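Local coordinates for chitin deacetylase (Bombyx mori, PDB 5ZNT), which hydrolyses the N-acetamido groups of N-acetylglucosamine units in chitin to give chitosan and acetate, using a zinc ion in its carbohydrate esterase family 4 catalytic domain, at residues K65-G69 with H295-V301; V36-T41 with V306-V310; T91-G95 with K328-N334; I72-F77 with F300-Q305; P179-P183 with R262-G266. All blocks are in the same frame, centred on the assembly; numbering follows the deposited sequence. Where two conformers were deposited one is given.

Four contacts reach the parallel sheet of the carbohydrate esterase 4 domain; interaction 3 ties the end of helix 85-93 to a surface loop. Interactions 1 and 4 share F300 and V301, and F300 O accepts from N66 ND2 and K73 N. Interaction 4 leads into helix 303-311, which interaction 2 packs against strand 38-45; the centres of interactions 2 and 4 are about 10 Å apart. Interaction 5 lies about 9 Å from interaction 2, centre to centre, and T41 N bonds L265 O at 2.9 Å. K73 NZ reaches C329 O of interaction 3 at 3.2 Å. Interaction 4 comes nearest the active site: the F77 side chain is about 7 Å from the zinc.

Interaction 1: residues K65-G69 with H295-V301; sequences KNPNG and HNDVYFV
This is a buried loop-to-strand contact at an edge of the parallel sheet of the carbohydrate esterase 4 domain, where a type I beta turn, N66 to G69, sits against strand 298-300. The turn lies in the loop between helix 53-59 and strand 75-78; its closing bond runs from G69 N to N66 O (2.9 Å). G69 has phi 83°, where a CB would be jammed against the preceding carbonyl, so glycine fits. Across the contact the nearest CA pairs are N66 with Y299 and P67 with N296, both 5.4 Å.

P67 CD lies 3.6 Å from the centroid of the Y299 ring and 5° off its normal, a CH-pi contact; the compact ring, its C-H groups polarised by the nitrogen, suits the phenol's pi face. P67 CG meets Y299 CE1 at 3.8 Å, and the chi1 m rotamer of Y299 brings its ring to the turn. N68 CG touches the ring edge at CE2 (3.7 Å), while N68 OD1 is bonded to C70. On its other side strand 298-300 pairs with strand 38-45 through backbone bonds of Y299 to Q38 and I40.

An asparagine suits position 66 because its amide offers both a donor and an acceptor. With chi1 m it points at the strand and imitates a neighbouring strand's peptide group: F300 N donates to N66 OD1 (2.8 Å), and N66 ND2 donates to F300 O (2.9 Å).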
# COMPACT_ATOMS: atom_id res chain seq x y z
N LYS A 65 -12.13 13.41 -8.43
CA LYS A 65 -12.31 12.39 -9.46
C LYS A 65 -11.09 12.33 -10.35
O LYS A 65 -10.51 13.36 -10.69
CB LYS A 65 -13.54 12.69 -10.34
CG LYS A 65 -14.78 13.09 -9.59
CD LYS A 65 -15.66 11.90 -9.32
CE LYS A 65 -17.03 12.36 -8.82
NZ LYS A 65 -17.69 11.22 -8.19
N ASN A 66 -10.73 11.11 -10.75
CA ASN A 66 -9.69 10.88 -11.75
C ASN A 66 -10.19 11.29 -13.14
O ASN A 66 -11.38 11.55 -13.31
CB ASN A 66 -9.30 9.40 -11.75
CG ASN A 66 -8.39 9.05 -10.60
OD1 ASN A 66 -7.54 9.84 -10.20
ND2 ASN A 66 -8.55 7.85 -10.08
N PRO A 67 -9.32 11.33 -14.15
CA PRO A 67 -9.77 11.74 -15.49
C PRO A 67 -10.82 10.83 -16.10
O PRO A 67 -11.47 11.23 -17.08
CB PRO A 67 -8.48 11.73 -16.32
CG PRO A 67 -7.39 11.97 -15.32
CD PRO A 67 -7.85 11.22 -14.08
N ASN A 68 -11.03 9.62 -15.55
CA ASN A 68 -12.09 8.73 -16.01
C ASN A 68 -13.43 9.02 -15.35
O ASN A 68 -14.37 8.24 -15.53
CB ASN A 68 -11.70 7.26 -15.76
CG ASN A 68 -11.49 6.96 -14.28
OD1 ASN A 68 -11.64 7.83 -13.43
ND2 ASN A 68 -11.15 5.72 -13.98
N GLY A 69 -13.53 10.09 -14.56
CA GLY A 69 -14.76 10.40 -13.87
C GLY A 69 -14.98 9.67 -12.56
O GLY A 69 -15.99 9.93 -11.89
N HIS A 295 -4.33 18.20 -14.71
CA HIS A 295 -3.79 17.03 -15.39
C HIS A 295 -4.91 16.11 -15.83
O HIS A 295 -5.65 15.57 -15.00
CB HIS A 295 -2.81 16.26 -14.49
CG HIS A 295 -1.46 16.87 -14.44
ND1 HIS A 295 -0.45 16.50 -15.30
CD2 HIS A 295 -0.95 17.86 -13.66
CE1 HIS A 295 0.63 17.23 -15.04
NE2 HIS A 295 0.35 18.06 -14.06
N ASN A 296 -5.02 15.92 -17.14
CA ASN A 296 -5.89 14.88 -17.66
C ASN A 296 -5.18 13.53 -17.73
O ASN A 296 -5.79 12.55 -18.15
CB ASN A 296 -6.45 15.26 -19.04
CG ASN A 296 -5.36 15.44 -20.11
OD1 ASN A 296 -4.21 15.04 -19.93
ND2 ASN A 296 -5.75 16.05 -21.23
N ASP A 297 -3.92 13.47 -17.29
CA ASP A 297 -3.09 12.28 -17.45
C ASP A 297 -2.55 11.75 -16.12
O ASP A 297 -1.55 11.01 -16.12
CB ASP A 297 -1.93 12.57 -18.42
CG ASP A 297 -1.11 13.78 -18.00
OD1 ASP A 297 -1.47 14.44 -17.00
OD2 ASP A 297 -0.10 14.09 -18.68
N VAL A 298 -3.18 12.10 -15.00
CA VAL A 298 -2.75 11.67 -13.66
C VAL A 298 -3.92 10.94 -13.01
O VAL A 298 -5.03 11.46 -12.96
CB VAL A 298 -2.30 12.87 -12.80
CG1 VAL A 298 -2.11 12.46 -11.32
CG2 VAL A 298 -1.00 13.48 -13.35
N TYR A 299 -3.66 9.73 -12.52
CA TYR A 299 -4.68 8.90 -11.86
C TYR A 299 -4.21 8.50 -10.46
O TYR A 299 -3.12 7.95 -10.30
CB TYR A 299 -4.95 7.61 -12.65
CG TYR A 299 -5.82 7.79 -13.87
CD1 TYR A 299 -5.30 8.37 -15.03
CD2 TYR A 299 -7.14 7.35 -13.87
CE1 TYR A 299 -6.10 8.53 -16.17
CE2 TYR A 299 -7.94 7.50 -14.99
CZ TYR A 299 -7.41 8.08 -16.14
OH TYR A 299 -8.21 8.21 -17.25
N PHE A 300 -5.06 8.76 -9.46
CA PHE A 300 -4.86 8.25 -8.10
C PHE A 300 -5.57 6.91 -8.01
O PHE A 300 -6.81 6.85 -8.05
CB PHE A 300 -5.42 9.22 -7.07
CG PHE A 300 -4.70 10.54 -7.03
CD1 PHE A 300 -4.98 11.52 -7.97
CD2 PHE A 300 -3.73 10.79 -6.07
CE1 PHE A 300 -4.31 12.73 -7.95
CE2 PHE A 300 -3.07 12.02 -6.03
CZ PHE A 300 -3.35 12.98 -6.98
N VAL A 301 -4.79 5.82 -7.93
CA VAL A 301 -5.29 4.47 -8.02
C VAL A 301 -4.78 3.62 -6.85
O VAL A 301 -3.82 3.98 -6.16
CB VAL A 301 -4.88 3.82 -9.37
CG1 VAL A 301 -5.54 4.56 -10.56
CG2 VAL A 301 -3.37 3.84 -9.50

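Interaction 2: residues V36-T41 with V306-V310; sequences VPQMIT and VIQWV
In the distorted beta/alpha barrel of carbohydrate esterase 4 enzymes, helix 303-311 is wedged here between strand 38-45 of the parallel sheet and strand 209-214. The axes of the short segments 38-41 and 306-310 approach to 10.7 Å, their N-to-C directions 152° apart and so roughly antiparallel. M39 and V306 are the nearest CA pair, at 7.2 Å.

Apolar packing is set by the two periodicities. In the extended strand M39 and T41 point toward the helix while I40 points away, to F254 of helix 243-258; on the helix V306 and W309, nearly one turn apart, face the strand. The compact branched V306 fits between two strand side chains: its CG2 lies 3.4 Å from T41 CG2 and 3.9 Å from M39 SD.

Aromatic contacts centre on W309, whose chi1 is t and whose broad indole lies against the beginning of the strand and the residues leading into it. P37 CD meets W309 CZ2 at 3.9 Å, and V36 CG1 meets CH2 at 4.0 Å. W309 NE1 is bonded to R314 O, satisfying its polar group, and W325 and W182 also meet the ring.

Flexible M39 adapts to this flat surface: its SD makes an oblique Met-aromatic contact 4.7 Å from the centroid of the five-membered W309 ring, and its CE methyl a CH-pi contact 3.9 Å from the six-membered centroid, touching W309 CE3 at 3.5 Å.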
# COMPACT_ATOMS: atom_id res chain seq x y z
N VAL A 36 1.99 7.57 -21.15
CA VAL A 36 1.73 6.76 -19.96
C VAL A 36 0.97 7.60 -18.93
O VAL A 36 1.44 8.68 -18.56
CB VAL A 36 3.05 6.22 -19.38
CG1 VAL A 36 2.85 5.55 -18.00
CG2 VAL A 36 3.72 5.25 -20.38
N PRO A 37 -0.18 7.15 -18.43
CA PRO A 37 -0.83 7.85 -17.30
C PRO A 37 0.08 7.82 -16.08
O PRO A 37 0.66 6.78 -15.75
CB PRO A 37 -2.11 7.04 -17.05
CG PRO A 37 -2.19 6.02 -18.14
CD PRO A 37 -0.81 5.85 -18.71
N GLN A 38 0.23 8.96 -15.43
CA GLN A 38 1.01 9.04 -14.20
C GLN A 38 0.15 8.52 -13.05
O GLN A 38 -0.81 9.17 -12.63
CB GLN A 38 1.44 10.48 -13.93
CG GLN A 38 2.24 10.66 -12.64
CD GLN A 38 3.52 9.80 -12.62
OE1 GLN A 38 4.47 10.09 -13.35
NE2 GLN A 38 3.54 8.77 -11.76
N MET A 39 0.49 7.35 -12.54
CA MET A 39 -0.23 6.76 -11.42
C MET A 39 0.34 7.27 -10.10
O MET A 39 1.55 7.41 -9.95
CB MET A 39 -0.13 5.24 -11.48
CG MET A 39 -0.91 4.66 -12.65
SD MET A 39 -0.62 2.89 -12.86
CE MET A 39 0.63 2.83 -14.14
N ILE A 40 -0.56 7.55 -9.15
CA ILE A 40 -0.17 7.92 -7.80
C ILE A 40 -0.88 6.97 -6.85
O ILE A 40 -2.10 6.80 -6.93
CB ILE A 40 -0.53 9.39 -7.48
CG1 ILE A 40 0.14 10.31 -8.52
CG2 ILE A 40 -0.05 9.79 -6.07
CD1 ILE A 40 -0.19 11.80 -8.36
N THR A 41 -0.12 6.33 -5.96
CA THR A 41 -0.69 5.40 -4.98
C THR A 41 -0.58 6.05 -3.60
O THR A 41 0.46 5.98 -2.95
CB THR A 41 0.01 4.04 -4.99
OG1 THR A 41 1.40 4.18 -4.68
CG2 THR A 41 -0.13 3.37 -6.35
N VAL A 306 -2.52 -0.50 -10.01
CA VAL A 306 -1.24 -0.35 -10.70
C VAL A 306 -0.86 -1.66 -11.39
O VAL A 306 -0.52 -1.68 -12.58
CB VAL A 306 -0.13 0.12 -9.74
CG1 VAL A 306 1.22 0.14 -10.47
CG2 VAL A 306 -0.43 1.49 -9.21
N ILE A 307 -0.92 -2.77 -10.65
CA ILE A 307 -0.57 -4.07 -11.21
C ILE A 307 -1.47 -4.40 -12.40
O ILE A 307 -1.01 -4.97 -13.40
CB ILE A 307 -0.63 -5.16 -10.12
CG1 ILE A 307 0.43 -4.89 -9.05
CG2 ILE A 307 -0.46 -6.56 -10.73
CD1 ILE A 307 0.32 -5.82 -7.80
N GLN A 308 -2.76 -4.05 -12.32
CA GLN A 308 -3.65 -4.34 -13.43
C GLN A 308 -3.25 -3.55 -14.68
O GLN A 308 -3.31 -4.09 -15.80
CB GLN A 308 -5.10 -4.04 -13.03
CG GLN A 308 -5.67 -5.10 -12.10
CD GLN A 308 -6.97 -4.67 -11.48
OE1 GLN A 308 -7.15 -3.50 -11.12
NE2 GLN A 308 -7.90 -5.60 -11.36
N TRP A 309 -2.79 -2.31 -14.51
CA TRP A 309 -2.27 -1.55 -15.64
C TRP A 309 -0.98 -2.17 -16.18
O TRP A 309 -0.81 -2.28 -17.40
CB TRP A 309 -2.03 -0.10 -15.24
CG TRP A 309 -1.62 0.79 -16.40
CD1 TRP A 309 -2.44 1.61 -17.13
CD2 TRP A 309 -0.31 0.94 -16.95
NE1 TRP A 309 -1.72 2.25 -18.11
CE2 TRP A 309 -0.41 1.86 -18.02
CE3 TRP A 309 0.94 0.39 -16.64
CZ2 TRP A 309 0.70 2.24 -18.79
CZ3 TRP A 309 2.04 0.77 -17.41
CH2 TRP A 309 1.91 1.69 -18.46
N VAL A 310 -0.06 -2.55 -15.29
CA VAL A 310 1.18 -3.18 -15.74
C VAL A 310 0.88 -4.41 -16.57
O VAL A 310 1.60 -4.73 -17.53
CB VAL A 310 2.08 -3.53 -14.53
CG1 VAL A 310 3.27 -4.40 -14.96
CG2 VAL A 310 2.59 -2.25 -13.88

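Interaction 3: residues T91-G95 with K328-N334; sequences THRKG and KCSVEGN
R93 has the most surface covered, followed by K328 and V331. R93, in the last turn of helix 85-93, takes chi1 and chi2 t and chi3 p, so its guanidinium reaches the loop: NH1 donates to E332 O at 2.7 Å and NH2, weakly, at 3.1 Å. E90 salt-bridges the guanidinium.

K328 lies along the helix end, its CD 3.6 Å from G95 CA, and, long and flexible, carries its NZ to H92 O (2.9 Å). V331, small and branched, meets R93 NH1 with CG1 (3.5 Å), while its O accepts from K94 NZ at 2.9 Å. Water 1 bridges K94 O (3.0 Å), K328 O (2.8 Å) and V331 N (2.7 Å). Nearest CA pairs are K94-V331 (5.5 Å) and G95-K328 (5.1 Å).

R93 and K94 donate to loop carbonyls, and K328 back to a helix carbonyl. At G95 (phi 99°), where a CB would jam against the preceding carbonyl and K328 CB, two bonds back, one G95 N to H92 O (2.9 Å), make a Schellman motif.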
# COMPACT_ATOMS: atom_id res chain seq x y z
N THR A 91 -14.94 1.34 3.89
CA THR A 91 -13.84 1.80 3.04
C THR A 91 -13.72 0.92 1.80
O THR A 91 -13.53 1.44 0.69
CB THR A 91 -12.55 1.78 3.87
OG1 THR A 91 -12.68 2.71 4.95
CG2 THR A 91 -11.32 2.10 3.04
N HIS A 92 -13.80 -0.39 1.97
CA HIS A 92 -13.75 -1.33 0.85
C HIS A 92 -14.98 -1.15 -0.05
O HIS A 92 -14.85 -1.12 -1.28
CB HIS A 92 -13.67 -2.75 1.40
CG HIS A 92 -13.43 -3.81 0.36
ND1 HIS A 92 -14.45 -4.46 -0.29
CD2 HIS A 92 -12.28 -4.37 -0.09
CE1 HIS A 92 -13.95 -5.37 -1.11
NE2 HIS A 92 -12.63 -5.34 -1.01
N ARG A 93 -16.17 -1.01 0.55
CA ARG A 93 -17.39 -0.81 -0.24
C ARG A 93 -17.26 0.43 -1.12
O ARG A 93 -17.75 0.44 -2.26
CB ARG A 93 -18.61 -0.69 0.68
CG ARG A 93 -19.95 -0.61 -0.07
CD ARG A 93 -21.12 -0.40 0.86
NE ARG A 93 -21.19 0.96 1.37
CZ ARG A 93 -21.77 1.98 0.74
NH1 ARG A 93 -22.34 1.79 -0.45
NH2 ARG A 93 -21.78 3.19 1.30
N LYS A 94 -16.59 1.47 -0.61
CA LYS A 94 -16.39 2.71 -1.36
C LYS A 94 -15.31 2.59 -2.43
O LYS A 94 -15.07 3.56 -3.14
CB LYS A 94 -16.04 3.86 -0.42
CG LYS A 94 -17.24 4.36 0.41
CD LYS A 94 -18.26 5.02 -0.48
CE LYS A 94 -19.30 5.77 0.34
NZ LYS A 94 -20.08 6.74 -0.50
N GLY A 95 -14.67 1.43 -2.57
CA GLY A 95 -13.74 1.19 -3.66
C GLY A 95 -12.28 1.37 -3.33
O GLY A 95 -11.44 1.28 -4.24
N LYS A 328 -16.11 0.01 -8.88
CA LYS A 328 -16.61 0.87 -7.82
C LYS A 328 -16.27 2.33 -8.12
O LYS A 328 -15.65 3.04 -7.33
CB LYS A 328 -16.08 0.42 -6.46
CG LYS A 328 -16.56 -0.97 -6.07
CD LYS A 328 -16.11 -1.37 -4.69
CE LYS A 328 -15.27 -2.63 -4.73
NZ LYS A 328 -15.10 -3.19 -3.36
N CYS A 329 -16.72 2.75 -9.31
CA CYS A 329 -16.36 4.05 -9.85
C CYS A 329 -16.69 5.17 -8.88
O CYS A 329 -15.81 5.91 -8.42
CB CYS A 329 -17.07 4.28 -11.19
SG CYS A 329 -16.63 5.83 -12.01
N SER A 330 -17.97 5.32 -8.55
CA SER A 330 -18.43 6.42 -7.72
C SER A 330 -19.56 5.87 -6.84
O SER A 330 -20.75 6.11 -7.08
CB SER A 330 -18.89 7.61 -8.56
OG SER A 330 -18.70 8.81 -7.83
N VAL A 331 -19.16 5.12 -5.81
CA VAL A 331 -20.12 4.39 -5.00
C VAL A 331 -20.86 5.35 -4.08
O VAL A 331 -20.25 6.17 -3.38
CB VAL A 331 -19.41 3.29 -4.21
CG1 VAL A 331 -20.40 2.56 -3.29
CG2 VAL A 331 -18.76 2.32 -5.16
N GLU A 332 -22.18 5.26 -4.08
CA GLU A 332 -22.97 5.93 -3.06
C GLU A 332 -23.58 4.88 -2.13
O GLU A 332 -22.85 4.23 -1.37
CB GLU A 332 -24.04 6.81 -3.72
CG GLU A 332 -23.48 7.63 -4.87
CD GLU A 332 -24.41 8.72 -5.31
OE1 GLU A 332 -24.19 9.89 -4.91
OE2 GLU A 332 -25.37 8.42 -6.06
N GLY A 333 -24.89 4.70 -2.19
CA GLY A 333 -25.56 3.63 -1.46
C GLY A 333 -25.51 3.75 0.05
O GLY A 333 -25.22 4.81 0.63
N ASN A 334 -25.79 2.63 0.71
CA ASN A 334 -25.86 2.59 2.16
C ASN A 334 -24.80 1.64 2.73
O ASN A 334 -24.40 0.68 2.07
CB ASN A 334 -27.24 2.12 2.62
CG ASN A 334 -28.35 3.05 2.16
OD1 ASN A 334 -28.19 4.27 2.14
ND2 ASN A 334 -29.47 2.47 1.77
O HOH W 1 -16.47 4.86 -5.41

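Interaction 4: residues I72-F77 with F300-Q305; sequences IKATYF and FVTMTQ
A capping box opens helix 303-311 just where the chain leaves strand 298-300, and segment 72-77, leading into strand 75-78 of the parallel sheet, runs alongside. I72 with F300, K73 with V301 and A74 with T302 are the nearest CA pairs, 5.0 to 5.3 Å apart.

At the box, Q305 N donates to T302 OG1 and T302 N to Q305 OE1, both 3.0 Å; threonine supplies a short acceptor at the N-cap and glutamine a longer one. K73 N donates to F300 O at 3.3 Å, whereas K73 NZ turns to D71 O and C329 O.

Apolar contacts join I72 CB to F300 CB (3.8 Å) and M303 CE to F77 CZ at the ring edge (3.7 Å); the F77 side chain lies about 4 Å from that of the zinc ligand H101.

T75, with chi1 m, puts a hydroxyl that both accepts and donates beside the helix start: OG1 accepts from M303 N (3.0 Å) and donates to water 2 (2.8 Å), which donates to V301 O at 2.8 Å.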
# COMPACT_ATOMS: atom_id res chain seq x y z
N ILE A 72 -11.19 9.22 -6.74
CA ILE A 72 -9.82 8.80 -6.46
C ILE A 72 -9.84 7.68 -5.42
O ILE A 72 -10.72 7.61 -4.56
CB ILE A 72 -8.96 9.98 -5.97
CG1 ILE A 72 -9.52 10.61 -4.70
CG2 ILE A 72 -8.87 11.04 -7.05
CD1 ILE A 72 -8.52 11.67 -4.12
N LYS A 73 -8.89 6.76 -5.55
CA LYS A 73 -8.84 5.58 -4.69
C LYS A 73 -7.48 5.47 -4.02
O LYS A 73 -6.46 5.81 -4.62
CB LYS A 73 -9.11 4.29 -5.47
CG LYS A 73 -10.43 4.26 -6.26
CD LYS A 73 -11.64 4.46 -5.32
CE LYS A 73 -12.94 4.03 -6.04
NZ LYS A 73 -13.06 4.72 -7.37
N ALA A 74 -7.48 4.97 -2.78
CA ALA A 74 -6.28 4.77 -1.99
C ALA A 74 -6.21 3.32 -1.52
O ALA A 74 -7.15 2.54 -1.70
CB ALA A 74 -6.24 5.76 -0.79
N THR A 75 -5.08 2.95 -0.93
CA THR A 75 -4.83 1.60 -0.42
C THR A 75 -4.53 1.69 1.07
O THR A 75 -3.73 2.52 1.49
CB THR A 75 -3.63 0.95 -1.14
OG1 THR A 75 -3.85 0.98 -2.57
CG2 THR A 75 -3.43 -0.50 -0.70
N TYR A 76 -5.17 0.84 1.87
CA TYR A 76 -5.03 0.85 3.33
C TYR A 76 -4.32 -0.42 3.75
O TYR A 76 -4.84 -1.52 3.51
CB TYR A 76 -6.39 0.94 4.02
CG TYR A 76 -7.06 2.28 3.80
CD1 TYR A 76 -7.71 2.57 2.61
CD2 TYR A 76 -7.00 3.27 4.77
CE1 TYR A 76 -8.30 3.81 2.39
CE2 TYR A 76 -7.61 4.52 4.58
CZ TYR A 76 -8.27 4.76 3.39
OH TYR A 76 -8.86 5.98 3.19
N PHE A 77 -3.13 -0.28 4.32
CA PHE A 77 -2.42 -1.42 4.90
C PHE A 77 -2.82 -1.50 6.37
O PHE A 77 -2.34 -0.73 7.20
CB PHE A 77 -0.91 -1.27 4.71
CG PHE A 77 -0.47 -1.44 3.28
CD1 PHE A 77 -0.31 -2.70 2.73
CD2 PHE A 77 -0.27 -0.33 2.48
CE1 PHE A 77 0.07 -2.85 1.40
CE2 PHE A 77 0.11 -0.47 1.15
CZ PHE A 77 0.27 -1.73 0.62
N PHE A 300 -5.06 8.76 -9.46
CA PHE A 300 -4.86 8.25 -8.10
C PHE A 300 -5.57 6.91 -8.01
O PHE A 300 -6.81 6.85 -8.05
CB PHE A 300 -5.42 9.22 -7.07
CG PHE A 300 -4.70 10.54 -7.03
CD1 PHE A 300 -4.98 11.52 -7.97
CD2 PHE A 300 -3.73 10.79 -6.07
CE1 PHE A 300 -4.31 12.73 -7.95
CE2 PHE A 300 -3.07 12.02 -6.03
CZ PHE A 300 -3.35 12.98 -6.98
N VAL A 301 -4.79 5.82 -7.93
CA VAL A 301 -5.29 4.47 -8.02
C VAL A 301 -4.78 3.62 -6.85
O VAL A 301 -3.82 3.98 -6.16
CB VAL A 301 -4.88 3.82 -9.37
CG1 VAL A 301 -5.54 4.56 -10.56
CG2 VAL A 301 -3.37 3.84 -9.50
N THR A 302 -5.42 2.47 -6.66
CA THR A 302 -4.95 1.51 -5.67
C THR A 302 -3.70 0.79 -6.17
O THR A 302 -3.36 0.83 -7.36
CB THR A 302 -6.03 0.48 -5.35
OG1 THR A 302 -6.20 -0.39 -6.47
CG2 THR A 302 -7.36 1.15 -5.03
N MET A 303 -3.05 0.07 -5.26
CA MET A 303 -1.89 -0.73 -5.64
C MET A 303 -2.28 -1.83 -6.61
O MET A 303 -1.57 -2.09 -7.59
CB MET A 303 -1.24 -1.34 -4.41
CG MET A 303 -0.93 -0.35 -3.34
SD MET A 303 0.61 0.45 -3.74
CE MET A 303 1.60 -0.24 -2.50
N THR A 304 -3.37 -2.55 -6.31
CA THR A 304 -3.84 -3.58 -7.23
C THR A 304 -4.10 -2.98 -8.61
O THR A 304 -3.81 -3.61 -9.63
CB THR A 304 -5.11 -4.24 -6.68
OG1 THR A 304 -4.76 -5.05 -5.56
CG2 THR A 304 -5.81 -5.13 -7.75
N GLN A 305 -4.63 -1.75 -8.66
CA GLN A 305 -4.90 -1.12 -9.95
C GLN A 305 -3.61 -0.80 -10.71
O GLN A 305 -3.62 -0.81 -11.95
CB GLN A 305 -5.75 0.13 -9.74
CG GLN A 305 -7.21 -0.22 -9.53
CD GLN A 305 -8.06 0.93 -9.07
OE1 GLN A 305 -7.57 1.99 -8.70
NE2 GLN A 305 -9.37 0.73 -9.12
O HOH W 2 -2.98 3.51 -3.49

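Interaction 5: residues P179-P183 with R262-G266; sequences PPLWP and RAPLG. Unlike the reference sequence in segment 179-183: P180 (reference Arg), W182 (reference Cys).
The indole of W182 makes a broad flat surface, and the extended A263-P264 step, after a kink at R262 with positive phi (53°), rises against one face of it. W182 (chi1 m, chi2 79°) and P180 both differ from the reference sequence. A263 CA sits 3.7 Å from the centroid of the five-membered ring and 21° off its normal, and P264 CD lies 3.6 Å from the six-membered centroid, 13° off: two neighbouring CH-pi contacts, side by side on one face. W182 and A263 are the nearest CA pair, at 5.0 Å.

The small methyl of A263 fills the hollow bounded by the P180 ring, the L181 carbonyl and the W182 indole, CB lying 3.5 Å from L181 O, 3.8 Å from W182 CD1 and 4.0 Å from P180 CG. P183 CD then meets P264 CD at 4.0 Å. The prolines suit the extended loop. R262 O comes within 3.1 Å of W182 CZ2.

Where the two backbones part, water 3 fills the gap, donating to L181 O (2.8 Å) and P264 O (3.0 Å). W182 NE1 is bonded to N261 O, and R262 NH1 to V36 O.

Thus the loop between strands 173-174 and 184-185 packs on the residues that lead into strand 265-270, one of the parallel strands of the distorted beta/alpha barrel of carbohydrate esterase 4 enzymes.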
# COMPACT_ATOMS: atom_id res chain seq x y z
N PRO A 179 16.01 7.78 -13.19
CA PRO A 179 14.59 7.81 -12.83
C PRO A 179 14.23 6.84 -11.68
O PRO A 179 15.04 5.96 -11.37
CB PRO A 179 13.90 7.41 -14.13
CG PRO A 179 14.88 6.53 -14.83
CD PRO A 179 16.26 7.03 -14.44
N PRO A 180 13.07 7.02 -11.06
CA PRO A 180 12.58 6.04 -10.07
C PRO A 180 12.19 4.74 -10.75
O PRO A 180 12.19 4.62 -11.98
CB PRO A 180 11.37 6.74 -9.44
CG PRO A 180 10.88 7.67 -10.54
CD PRO A 180 12.14 8.15 -11.23
N LEU A 181 11.83 3.75 -9.94
CA LEU A 181 11.64 2.38 -10.42
C LEU A 181 10.16 2.05 -10.57
O LEU A 181 9.33 2.47 -9.76
CB LEU A 181 12.32 1.37 -9.49
CG LEU A 181 13.81 1.08 -9.70
CD1 LEU A 181 14.64 2.34 -9.62
CD2 LEU A 181 14.33 0.04 -8.70
N TRP A 182 9.83 1.29 -11.62
CA TRP A 182 8.53 0.66 -11.80
C TRP A 182 8.44 -0.58 -10.90
O TRP A 182 9.47 -1.17 -10.55
CB TRP A 182 8.33 0.26 -13.27
CG TRP A 182 7.88 1.41 -14.11
CD1 TRP A 182 8.66 2.42 -14.63
CD2 TRP A 182 6.53 1.70 -14.51
NE1 TRP A 182 7.87 3.32 -15.33
CE2 TRP A 182 6.57 2.89 -15.28
CE3 TRP A 182 5.30 1.05 -14.32
CZ2 TRP A 182 5.42 3.46 -15.83
CZ3 TRP A 182 4.15 1.63 -14.86
CH2 TRP A 182 4.23 2.81 -15.62
N PRO A 183 7.22 -1.00 -10.53
CA PRO A 183 7.07 -2.29 -9.84
C PRO A 183 7.74 -3.40 -10.64
O PRO A 183 7.95 -3.28 -11.85
CB PRO A 183 5.55 -2.50 -9.78
CG PRO A 183 4.98 -1.11 -9.82
CD PRO A 183 5.93 -0.29 -10.69
N ARG A 262 7.70 8.13 -15.70
CA ARG A 262 6.33 8.02 -15.17
C ARG A 262 6.12 6.78 -14.31
O ARG A 262 5.04 6.18 -14.31
CB ARG A 262 5.30 8.06 -16.30
CG ARG A 262 5.43 9.34 -17.12
CD ARG A 262 4.11 9.98 -17.36
NE ARG A 262 4.30 11.30 -17.94
CZ ARG A 262 3.51 11.81 -18.87
NH1 ARG A 262 2.48 11.11 -19.31
NH2 ARG A 262 3.76 13.03 -19.36
N ALA A 263 7.14 6.38 -13.56
CA ALA A 263 6.95 5.30 -12.60
C ALA A 263 5.87 5.71 -11.60
O ALA A 263 5.81 6.88 -11.21
CB ALA A 263 8.26 4.99 -11.87
N PRO A 264 4.99 4.80 -11.21
CA PRO A 264 4.00 5.14 -10.18
C PRO A 264 4.66 5.83 -8.99
O PRO A 264 5.75 5.45 -8.55
CB PRO A 264 3.41 3.78 -9.80
CG PRO A 264 3.52 2.96 -11.09
CD PRO A 264 4.85 3.43 -11.72
N LEU A 265 4.04 6.91 -8.55
CA LEU A 265 4.54 7.69 -7.42
C LEU A 265 3.81 7.24 -6.15
O LEU A 265 2.58 7.34 -6.07
CB LEU A 265 4.30 9.17 -7.66
CG LEU A 265 4.48 10.14 -6.49
CD1 LEU A 265 5.94 10.24 -6.09
CD2 LEU A 265 3.93 11.51 -6.85
N GLY A 266 4.56 6.77 -5.15
CA GLY A 266 3.97 6.30 -3.91
C GLY A 266 4.02 7.34 -2.85
O GLY A 266 5.10 7.80 -2.45
O HOH W 3 6.69 2.61 -8.89